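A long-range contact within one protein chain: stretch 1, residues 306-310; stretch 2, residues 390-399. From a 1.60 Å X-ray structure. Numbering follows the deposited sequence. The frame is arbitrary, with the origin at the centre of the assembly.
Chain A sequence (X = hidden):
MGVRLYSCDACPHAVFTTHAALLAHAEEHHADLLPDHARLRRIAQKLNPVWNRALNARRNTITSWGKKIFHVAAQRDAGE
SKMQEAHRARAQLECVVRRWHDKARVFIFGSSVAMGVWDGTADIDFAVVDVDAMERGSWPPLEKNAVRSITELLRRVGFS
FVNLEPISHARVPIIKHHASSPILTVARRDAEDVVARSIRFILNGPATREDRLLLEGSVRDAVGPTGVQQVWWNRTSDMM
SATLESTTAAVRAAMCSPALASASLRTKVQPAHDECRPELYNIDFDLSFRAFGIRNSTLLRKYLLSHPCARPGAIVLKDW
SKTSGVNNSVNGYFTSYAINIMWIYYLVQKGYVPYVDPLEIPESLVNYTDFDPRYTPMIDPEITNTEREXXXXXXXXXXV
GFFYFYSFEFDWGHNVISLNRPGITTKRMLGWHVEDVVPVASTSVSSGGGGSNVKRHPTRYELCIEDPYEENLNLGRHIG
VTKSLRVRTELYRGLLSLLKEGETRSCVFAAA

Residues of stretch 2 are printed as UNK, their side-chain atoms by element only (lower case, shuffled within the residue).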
# COMPACT_ATOMS: atom_id res chain seq x y z
N SER A 306 -1.34 16.58 -6.20
CA SER A 306 -1.26 18.03 -6.25
C SER A 306 -0.07 18.61 -7.03
O SER A 306 0.07 19.83 -7.12
CB SER A 306 -1.36 18.63 -4.82
OG SER A 306 -0.18 18.38 -4.08
N HIS A 307 0.76 17.74 -7.60
CA HIS A 307 1.78 18.15 -8.58
C HIS A 307 1.87 16.99 -9.58
O HIS A 307 1.87 15.83 -9.16
CB HIS A 307 3.13 18.32 -7.88
CG HIS A 307 4.17 18.96 -8.74
ND1 HIS A 307 4.76 18.29 -9.80
CD2 HIS A 307 4.73 20.19 -8.70
CE1 HIS A 307 5.62 19.10 -10.39
NE2 HIS A 307 5.64 20.25 -9.73
N PRO A 308 2.00 17.28 -10.89
CA PRO A 308 2.02 16.22 -11.90
C PRO A 308 3.25 15.31 -11.79
O PRO A 308 3.21 14.20 -12.35
CB PRO A 308 2.02 16.98 -13.23
CG PRO A 308 2.52 18.35 -12.91
CD PRO A 308 2.03 18.62 -11.49
N CYS A 309 4.31 15.74 -11.12
CA CYS A 309 5.48 14.88 -10.95
C CYS A 309 5.51 14.18 -9.59
O CYS A 309 6.44 13.40 -9.28
CB CYS A 309 6.76 15.69 -11.14
SG CYS A 309 6.83 16.39 -12.76
N ALA A 310 4.48 14.39 -8.77
CA ALA A 310 4.55 13.83 -7.42
C ALA A 310 4.36 12.32 -7.37
O ALA A 310 5.10 11.61 -6.67
CB ALA A 310 3.56 14.56 -6.46
N UNK A 390 8.74 19.50 -20.48
CA UNK A 390 8.82 20.32 -19.28
C UNK A 390 8.57 19.47 -18.05
O UNK A 390 9.22 19.66 -17.03
c UNK A 390 7.85 21.50 -19.35
o UNK A 390 6.46 23.89 -19.57
c UNK A 390 7.34 23.73 -20.45
c UNK A 390 8.35 22.61 -20.26
o UNK A 390 7.43 24.46 -21.46
N UNK A 391 7.66 18.50 -18.14
CA UNK A 391 7.48 17.58 -17.02
C UNK A 391 8.71 16.72 -16.76
O UNK A 391 9.02 16.45 -15.61
c UNK A 391 4.65 17.96 -15.83
c UNK A 391 3.85 16.19 -17.43
c UNK A 391 4.89 17.28 -17.17
c UNK A 391 6.27 16.65 -17.19
N UNK A 392 9.37 16.25 -17.83
CA UNK A 392 10.59 15.45 -17.63
C UNK A 392 11.65 16.26 -16.92
O UNK A 392 12.28 15.79 -15.98
c UNK A 392 10.63 13.70 -21.05
o UNK A 392 8.06 11.26 -21.86
c UNK A 392 11.16 14.98 -18.97
c UNK A 392 8.81 12.17 -21.16
c UNK A 392 9.88 12.80 -21.76
c UNK A 392 10.31 14.00 -19.73
c UNK A 392 9.23 13.36 -19.14
c UNK A 392 8.47 12.44 -19.85
N UNK A 393 11.84 17.50 -17.36
CA UNK A 393 12.80 18.40 -16.74
C UNK A 393 12.48 18.60 -15.25
O UNK A 393 13.38 18.56 -14.40
c UNK A 393 14.55 23.09 -16.79
c UNK A 393 13.67 20.77 -16.80
c UNK A 393 13.82 22.04 -17.62
c UNK A 393 12.82 19.73 -17.49
n UNK A 393 15.09 24.16 -17.68
N UNK A 394 11.21 18.83 -14.94
CA UNK A 394 10.78 19.07 -13.56
C UNK A 394 10.98 17.83 -12.71
O UNK A 394 11.47 17.91 -11.59
c UNK A 394 9.29 19.48 -13.52
N UNK A 395 10.57 16.67 -13.23
CA UNK A 395 10.71 15.42 -12.47
C UNK A 395 12.18 15.15 -12.12
O UNK A 395 12.50 14.76 -10.97
c UNK A 395 10.12 14.24 -13.24
N UNK A 396 13.06 15.31 -13.09
CA UNK A 396 14.47 15.12 -12.81
C UNK A 396 14.98 16.12 -11.78
O UNK A 396 15.69 15.74 -10.83
N UNK A 397 14.62 17.38 -11.94
CA UNK A 397 15.04 18.42 -10.98
C UNK A 397 14.55 18.08 -9.57
O UNK A 397 15.27 18.26 -8.57
c UNK A 397 15.00 20.46 -12.49
o UNK A 397 16.12 20.11 -12.91
c UNK A 397 14.37 19.75 -11.32
o UNK A 397 14.34 21.42 -12.97
N UNK A 398 13.30 17.63 -9.48
CA UNK A 398 12.71 17.35 -8.18
C UNK A 398 13.34 16.15 -7.49
O UNK A 398 13.56 16.16 -6.28
c UNK A 398 10.56 18.46 -8.72
c UNK A 398 11.21 17.15 -8.34
c UNK A 398 7.97 17.84 -7.85
s UNK A 398 8.87 18.25 -9.35
N UNK A 399 13.64 15.12 -8.27
CA UNK A 399 14.26 13.93 -7.69
C UNK A 399 15.70 14.19 -7.25
O UNK A 399 16.10 13.81 -6.14
c UNK A 399 14.50 11.42 -7.91
c UNK A 399 14.19 12.73 -8.63
c UNK A 399 13.42 11.07 -6.91
c UNK A 399 14.71 10.26 -8.93

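Position 390 carries three side-chain carbons in a chain, the third bonded to two oxygens, and the side chain is out of reach of stretch 1. A carboxylate at the end of three carbons is Glu 390.

Position 391 has four carbons forked at the second. One terminal methyl lies 3.6 Å from Pro 308 CG. The residue is Leu 391, and that methyl is CD2; it also lies 4.1 Å from Cys 309 SG.

Position 392 shows one carbon followed by a six-carbon ring bearing an oxygen. Its CA-to-CB bond points away from stretch 1: Tyr 392.

Position 393 has four carbons in a row ending in nitrogen, all four chi angles t, again with CA-to-CB pointing away. This is Lys 393.

Position 394 has a single side-chain carbon, CB, directed toward stretch 1 and 4.0 Å from Cys 309 SG. It is Ala 394.

Position 395 also has CB alone, set sideways and likewise 4.0 Å from Cys 309 SG, so it is Ala 395. Its CA is 5.5 Å from that of Cys 309, the nearest CA pair across the stretches.

Position 396 has no side-chain atoms and is Gly 396.

Position 397 has two carbons, the second carrying two oxygens, and is likewise out of reach. This shorter carboxylate is Asp 397.

Position 398 has an unbranched run of two carbons, sulfur and carbon. The sulfur is 3.5 Å from His 307 CE1 and 3.8 Å from Cys 309 CB. The thioether identifies Met 398. Its CE sits 3.7 Å from the centroid of the His 307 ring and 11° off the normal, a CH-pi contact over the face, whereas SD lies oblique, 36° off the normal at 4.0 Å.

Position 399 has four carbons forked at the second, with chi1 t and chi2 p: Leu 399, out of reach of stretch 1.

The contact therefore uses 391, 394, 395 and 398, the i, i+3, i+4, i+7 spacing that gathers side chains along one side of a helix. No hydrogen bond crosses it; packing buries 267 Å², both sides summed. Cys 309 contributes most, its SG resting over the helix 3.6 Å from Leu 391 O. Within stretch 1, Cys 309 N donates to His 307 ND1 at 2.9 Å and 165°, a capping bond that ties down the ring whose face receives Met 398.

Stretch 2 390-399: ELYKAAGDML
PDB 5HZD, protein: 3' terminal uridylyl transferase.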